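Local coordinates for exotoxin 6 (PDB 4ZYS), which is an exotoxin of the staphylococcal superantigen-like family, probably secreted to act on the host, and may bind sugars, at residues G89-N94 and I123-I128; I40-D45 and S67-F72. All blocks are in the same frame, centred on the assembly; numbering follows the deposited sequence.

Contact 1 (G89-N94 and I123-I128)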
loop_
_atom_site.group_PDB
_atom_site.type_symbol
_atom_site.label_atom_id
_atom_site.label_comp_id
_atom_site.label_asym_id
_atom_site.label_seq_id
_atom_site.Cartn_x
_atom_site.Cartn_y
_atom_site.Cartn_z
ATOM N N GLY A 89 -4.986 -4.155 0.111
ATOM C CA GLY A 89 -4.914 -3.325 1.311
ATOM C C GLY A 89 -5.777 -3.770 2.473
ATOM O O GLY A 89 -6.123 -2.944 3.334
ATOM N N VAL A 90 -6.155 -5.074 2.490
ATOM C CA VAL A 90 -6.965 -5.676 3.558
ATOM C C VAL A 90 -6.047 -6.571 4.337
ATOM O O VAL A 90 -5.446 -7.501 3.790
ATOM C CB VAL A 90 -8.263 -6.403 3.100
ATOM C CG1 VAL A 90 -9.119 -6.793 4.312
ATOM C CG2 VAL A 90 -9.074 -5.508 2.146
ATOM N N THR A 91 -5.880 -6.231 5.605
ATOM C CA THR A 91 -4.977 -6.912 6.537
ATOM C C THR A 91 -5.726 -7.281 7.842
ATOM O O THR A 91 -6.862 -6.851 8.047
ATOM C CB THR A 91 -3.758 -5.981 6.836
ATOM O OG1 THR A 91 -4.223 -4.716 7.301
ATOM C CG2 THR A 91 -2.839 -5.766 5.634
ATOM N N LYS A 92 -5.077 -8.092 8.702
ATOM C CA LYS A 92 -5.590 -8.474 10.013
ATOM C C LYS A 92 -5.285 -7.329 10.966
ATOM O O LYS A 92 -4.200 -6.753 10.914
ATOM C CB LYS A 92 -4.957 -9.795 10.522
ATOM C CG LYS A 92 -5.126 -11.017 9.596
ATOM C CD LYS A 92 -6.559 -11.614 9.574
ATOM C CE LYS A 92 -6.752 -12.615 8.456
ATOM N NZ LYS A 92 -7.884 -13.543 8.714
ATOM N N THR A 93 -6.242 -6.988 11.825
ATOM C CA THR A 93 -6.069 -5.929 12.790
ATOM C C THR A 93 -5.058 -6.360 13.877
ATOM O O THR A 93 -4.839 -7.563 14.068
ATOM C CB THR A 93 -7.423 -5.536 13.389
ATOM O OG1 THR A 93 -7.287 -4.224 13.919
ATOM C CG2 THR A 93 -7.902 -6.500 14.490
ATOM N N ASN A 94 -4.481 -5.383 14.609
ATOM C CA ASN A 94 -3.546 -5.668 15.694
ATOM C C ASN A 94 -4.243 -6.367 16.847
ATOM O O ASN A 94 -5.416 -6.095 17.136
ATOM C CB ASN A 94 -2.866 -4.380 16.209
ATOM C CG ASN A 94 -1.765 -3.818 15.319
ATOM O OD1 ASN A 94 -1.534 -4.266 14.188
ATOM N ND2 ASN A 94 -1.009 -2.856 15.839
ATOM N N ILE A 123 5.715 2.906 11.847
ATOM C CA ILE A 123 4.849 1.757 11.504
ATOM C C ILE A 123 3.983 1.451 12.744
ATOM O O ILE A 123 4.528 1.325 13.837
ATOM C CB ILE A 123 5.665 0.498 11.028
ATOM C CG1 ILE A 123 6.413 0.729 9.686
ATOM C CG2 ILE A 123 4.802 -0.787 10.957
ATOM C CD1 ILE A 123 5.553 0.964 8.505
ATOM N N TYR A 124 2.656 1.331 12.574
ATOM C CA TYR A 124 1.762 1.051 13.699
ATOM C C TYR A 124 1.122 -0.346 13.586
ATOM O O TYR A 124 0.473 -0.814 14.534
ATOM C CB TYR A 124 0.670 2.142 13.794
ATOM C CG TYR A 124 1.229 3.552 13.783
ATOM C CD1 TYR A 124 1.943 4.053 14.873
ATOM C CD2 TYR A 124 1.079 4.374 12.670
ATOM C CE1 TYR A 124 2.467 5.346 14.864
ATOM C CE2 TYR A 124 1.577 5.675 12.659
ATOM C CZ TYR A 124 2.275 6.155 13.753
ATOM O OH TYR A 124 2.772 7.431 13.733
ATOM N N LYS A 125 1.324 -1.012 12.448
ATOM C CA LYS A 125 0.647 -2.264 12.187
ATOM C C LYS A 125 1.527 -3.505 12.180
ATOM O O LYS A 125 2.622 -3.509 11.622
ATOM C CB LYS A 125 -0.099 -2.155 10.856
ATOM C CG LYS A 125 -1.440 -1.424 11.028
ATOM C CD LYS A 125 -2.192 -1.097 9.707
ATOM C CE LYS A 125 -2.438 -2.266 8.768
ATOM N NZ LYS A 125 -3.072 -3.437 9.458
ATOM N N GLU A 126 0.994 -4.591 12.766
ATOM C CA GLU A 126 1.651 -5.911 12.764
ATOM C C GLU A 126 1.570 -6.529 11.372
ATOM O O GLU A 126 2.510 -7.156 10.890
ATOM C CB GLU A 126 0.958 -6.856 13.744
ATOM C CG GLU A 126 1.154 -6.524 15.200
ATOM C CD GLU A 126 0.466 -7.577 16.038
ATOM O OE1 GLU A 126 1.009 -8.700 16.141
ATOM O OE2 GLU A 126 -0.668 -7.317 16.499
ATOM N N ASP A 127 0.412 -6.391 10.757
ATOM C CA ASP A 127 0.152 -6.910 9.432
ATOM C C ASP A 127 -0.051 -5.699 8.517
ATOM O O ASP A 127 -1.107 -5.095 8.559
ATOM C CB ASP A 127 -1.077 -7.835 9.487
ATOM C CG ASP A 127 -1.295 -8.619 8.211
ATOM O OD1 ASP A 127 -0.307 -8.911 7.528
ATOM O OD2 ASP A 127 -2.467 -8.929 7.894
ATOM N N ILE A 128 0.981 -5.283 7.773
ATOM C CA ILE A 128 0.913 -4.104 6.907
ATOM C C ILE A 128 1.022 -4.541 5.411
ATOM O O ILE A 128 1.889 -5.332 5.056
ATOM C CB ILE A 128 1.974 -3.041 7.331
ATOM C CG1 ILE A 128 1.796 -1.694 6.559
ATOM C CG2 ILE A 128 3.432 -3.566 7.239
ATOM C CD1 ILE A 128 2.319 -0.455 7.302
HETATM O O HOH W 1 -1.993 -5.393 11.777
#
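Thr-91 and Asp-127 bring their CA atoms to within 5.9 Å, and Asn-94 and Glu-126 follow at 6.0 Å between CA atoms. The strand ends 90-92 and 127-128 meet here without pairing as one sheet: each direct hydrogen bond across uses at least one side chain. Asn-94 offers both ends of its amide to the backbone opposite. Its OD1 accepts from Glu-126 N at 2.9 Å in a nearly straight bond (177°). Its ND2 donates to Tyr-124 O at 2.8 Å in a more bent one (143°), lying in the plane of that carbonyl. ND2 also donates to Phe-98 O, and together these bonds hold the turn of the amide. Asp-127 OD2 accepts from Lys-92 N at 2.9 Å through its anti lone pair, again almost straight (174°). The Lys-125 chain is bent at chi3 and chi4, which turns NZ back to Thr-91 OG1 at 2.8 Å and to Asp-127 O at 2.7 Å. Salt bridges from Lys-125 NZ to Asp-70 and from Asp-127 OD2 to Lys-60, and a hydrogen bond between Asp-127 OD1 and Ser-183 OG, add to the grip. Water 1 sits among the polar groups. It accepts from Asp-127 N at 2.8 Å and also lies at hydrogen-bonding distance from Lys-92 O and Asn-94 OD1. The contact joins the OB-fold domain to the beta-grasp domain. Strand 84-92 runs beside strand 69-74 in the OB-fold sheet, while strand 127-129 pairs with strand 183-185 and leads into helix 130-145, against which Ile-123 and Ile-128 rest through Leu-133.

Contact 2 (I40-D45 and S67-F72); sequences IDVIVD and SNIDVF
Ile-40, Val-42 and Val-44 meet Ile-69 and Val-71 across the inside of the OB-fold barrel. The short strands 40-44 and 69-72 cross almost at right angles (82°), with their axes 10.0 Å apart. At this separation the backbones stay apart and the branched side chains bridge the gap. In both strands the residues alternate, and every second side chain faces the other strand. Ile-69 has CG1 between its backbone N and carbonyl carbon (chi1 56°). CD1, at the end of this branch, meets Ile-40 CD1 tip to tip at 4.2 Å. The same Ile-69 CD1 also lies 4.4 Å from Val-42 CG2. Val-42 therefore touches two residues with one methyl, since its CG2 also reaches Val-71 CG1 at 4.1 Å. These two valines pass each other in opposite directions. Val-71 is turned with CG1 beside its backbone N (chi1 -58°), and its two methyls serve different partners. CG1 goes to Val-42, while CG2 lies 4.4 Å from Val-44 CG2. Around them, Ile-51 and Leu-53 pack on Ile-40, Val-90 packs on Ile-69, and Leu-22 packs on Val-44. All five touching residues are buried. The contact is made of methyl groups alone, with about 160 Å² buried and nothing polar exchanged. Such contacts carry no directional bonds, so the fit rests on shape and on the exclusion of water, as expected for the core of a small barrel.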
loop_
_atom_site.group_PDB
_atom_site.type_symbol
_atom_site.label_atom_id
_atom_site.label_comp_id
_atom_site.label_asym_id
_atom_site.label_seq_id
_atom_site.Cartn_x
_atom_site.Cartn_y
_atom_site.Cartn_z
ATOM N N ILE A 40 -14.359 -8.201 -0.869
ATOM C CA ILE A 40 -14.767 -7.921 0.498
ATOM C C ILE A 40 -15.432 -6.538 0.475
ATOM O O ILE A 40 -14.856 -5.593 -0.071
ATOM C CB ILE A 40 -13.623 -8.067 1.565
ATOM C CG1 ILE A 40 -14.138 -7.899 2.997
ATOM C CG2 ILE A 40 -12.409 -7.163 1.318
ATOM C CD1 ILE A 40 -13.421 -8.850 4.057
ATOM N N ASP A 41 -16.678 -6.455 0.988
ATOM C CA ASP A 41 -17.457 -5.212 1.078
ATOM C C ASP A 41 -17.297 -4.616 2.463
ATOM O O ASP A 41 -17.373 -5.350 3.438
ATOM C CB ASP A 41 -18.954 -5.460 0.801
ATOM C CG ASP A 41 -19.340 -5.676 -0.639
ATOM O OD1 ASP A 41 -18.489 -5.442 -1.531
ATOM O OD2 ASP A 41 -20.471 -6.145 -0.879
ATOM N N VAL A 42 -17.074 -3.303 2.553
ATOM C CA VAL A 42 -16.870 -2.607 3.809
ATOM C C VAL A 42 -17.660 -1.309 3.783
ATOM O O VAL A 42 -17.683 -0.626 2.748
ATOM C CB VAL A 42 -15.354 -2.315 4.087
ATOM C CG1 VAL A 42 -15.119 -1.867 5.529
ATOM C CG2 VAL A 42 -14.466 -3.516 3.784
ATOM N N ILE A 43 -18.251 -0.931 4.941
ATOM C CA ILE A 43 -18.882 0.380 5.154
ATOM C C ILE A 43 -17.985 1.156 6.123
ATOM O O ILE A 43 -17.665 0.657 7.198
ATOM C CB ILE A 43 -20.367 0.330 5.624
ATOM C CG1 ILE A 43 -21.290 0.040 4.427
ATOM C CG2 ILE A 43 -20.784 1.650 6.296
ATOM C CD1 ILE A 43 -22.732 -0.285 4.739
ATOM N N VAL A 44 -17.516 2.323 5.699
ATOM C CA VAL A 44 -16.719 3.266 6.498
ATOM C C VAL A 44 -17.476 4.581 6.433
ATOM O O VAL A 44 -17.709 5.038 5.334
ATOM C CB VAL A 44 -15.232 3.421 6.016
ATOM C CG1 VAL A 44 -14.530 4.534 6.797
ATOM C CG2 VAL A 44 -14.450 2.103 6.131
ATOM N N ASP A 45 -17.918 5.168 7.574
ATOM C CA ASP A 45 -18.644 6.453 7.606
ATOM C C ASP A 45 -19.772 6.533 6.558
ATOM O O ASP A 45 -19.843 7.519 5.821
ATOM C CB ASP A 45 -17.671 7.629 7.380
ATOM C CG ASP A 45 -16.523 7.746 8.346
ATOM O OD1 ASP A 45 -16.720 7.443 9.551
ATOM O OD2 ASP A 45 -15.451 8.223 7.924
ATOM N N SER A 67 -14.644 -9.545 11.046
ATOM C CA SER A 67 -14.734 -8.352 11.900
ATOM C C SER A 67 -13.433 -8.001 12.639
ATOM O O SER A 67 -13.479 -7.309 13.663
ATOM C CB SER A 67 -15.866 -8.517 12.909
ATOM O OG SER A 67 -17.099 -8.211 12.283
ATOM N N ASN A 68 -12.285 -8.423 12.100
ATOM C CA ASN A 68 -10.966 -8.183 12.708
ATOM C C ASN A 68 -10.004 -7.680 11.620
ATOM O O ASN A 68 -8.882 -8.168 11.491
ATOM C CB ASN A 68 -10.468 -9.514 13.326
ATOM C CG ASN A 68 -10.293 -10.639 12.293
ATOM O OD1 ASN A 68 -10.971 -10.703 11.238
ATOM N ND2 ASN A 68 -9.318 -11.504 12.530
ATOM N N ILE A 69 -10.462 -6.754 10.790
ATOM C CA ILE A 69 -9.645 -6.339 9.665
ATOM C C ILE A 69 -9.337 -4.866 9.707
ATOM O O ILE A 69 -10.046 -4.082 10.350
ATOM C CB ILE A 69 -10.321 -6.728 8.293
ATOM C CG1 ILE A 69 -11.748 -6.156 8.138
ATOM C CG2 ILE A 69 -10.308 -8.228 8.063
ATOM C CD1 ILE A 69 -12.193 -5.839 6.694
ATOM N N ASP A 70 -8.257 -4.496 9.010
ATOM C CA ASP A 70 -7.875 -3.111 8.754
ATOM C C ASP A 70 -7.970 -2.915 7.273
ATOM O O ASP A 70 -7.713 -3.851 6.516
ATOM C CB ASP A 70 -6.465 -2.774 9.270
ATOM C CG ASP A 70 -6.296 -2.901 10.770
ATOM O OD1 ASP A 70 -7.328 -3.033 11.480
ATOM O OD2 ASP A 70 -5.137 -2.908 11.236
ATOM N N VAL A 71 -8.363 -1.716 6.834
ATOM C CA VAL A 71 -8.483 -1.465 5.406
ATOM C C VAL A 71 -7.724 -0.203 5.057
ATOM O O VAL A 71 -7.660 0.735 5.851
ATOM C CB VAL A 71 -9.960 -1.437 4.880
ATOM C CG1 VAL A 71 -10.675 -2.753 5.184
ATOM C CG2 VAL A 71 -10.751 -0.251 5.441
ATOM N N PHE A 72 -7.085 -0.237 3.873
ATOM C CA PHE A 72 -6.375 0.853 3.218
ATOM C C PHE A 72 -7.003 0.941 1.840
ATOM O O PHE A 72 -6.718 0.095 0.989
ATOM C CB PHE A 72 -4.860 0.586 3.181
ATOM C CG PHE A 72 -4.065 1.781 2.714
ATOM C CD1 PHE A 72 -3.821 1.988 1.359
ATOM C CD2 PHE A 72 -3.572 2.711 3.631
ATOM C CE1 PHE A 72 -3.115 3.114 0.916
ATOM C CE2 PHE A 72 -2.831 3.822 3.194
ATOM C CZ PHE A 72 -2.591 4.007 1.836
#

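In the fold
From the N terminus the chain passes helix 10-17 and strands 21-24 and 27-34 before it reaches strand 37-44, where contact 2 opens. Contact 2 closes the loop that follows, 21 residues holding strand 47-52 and most of strand 64-67. The chain then passes from strand 69-74 to its sheet neighbour 84-92. There contact 1 opens, and it closes 28 residues later at 123-128, after strands 106-111 and 117-119. The two loops stand in series and neither nest nor cross. Contact 2 works within the OB-fold domain, whereas contact 1 ties that domain to the beta-grasp domain. They also touch directly. Thr-93 OG1 probably hydrogen-bonds Asp-70 OD1 at 2.7 Å, and Val-90 CG2 packs on Ile-40 CG2 at 3.8 Å.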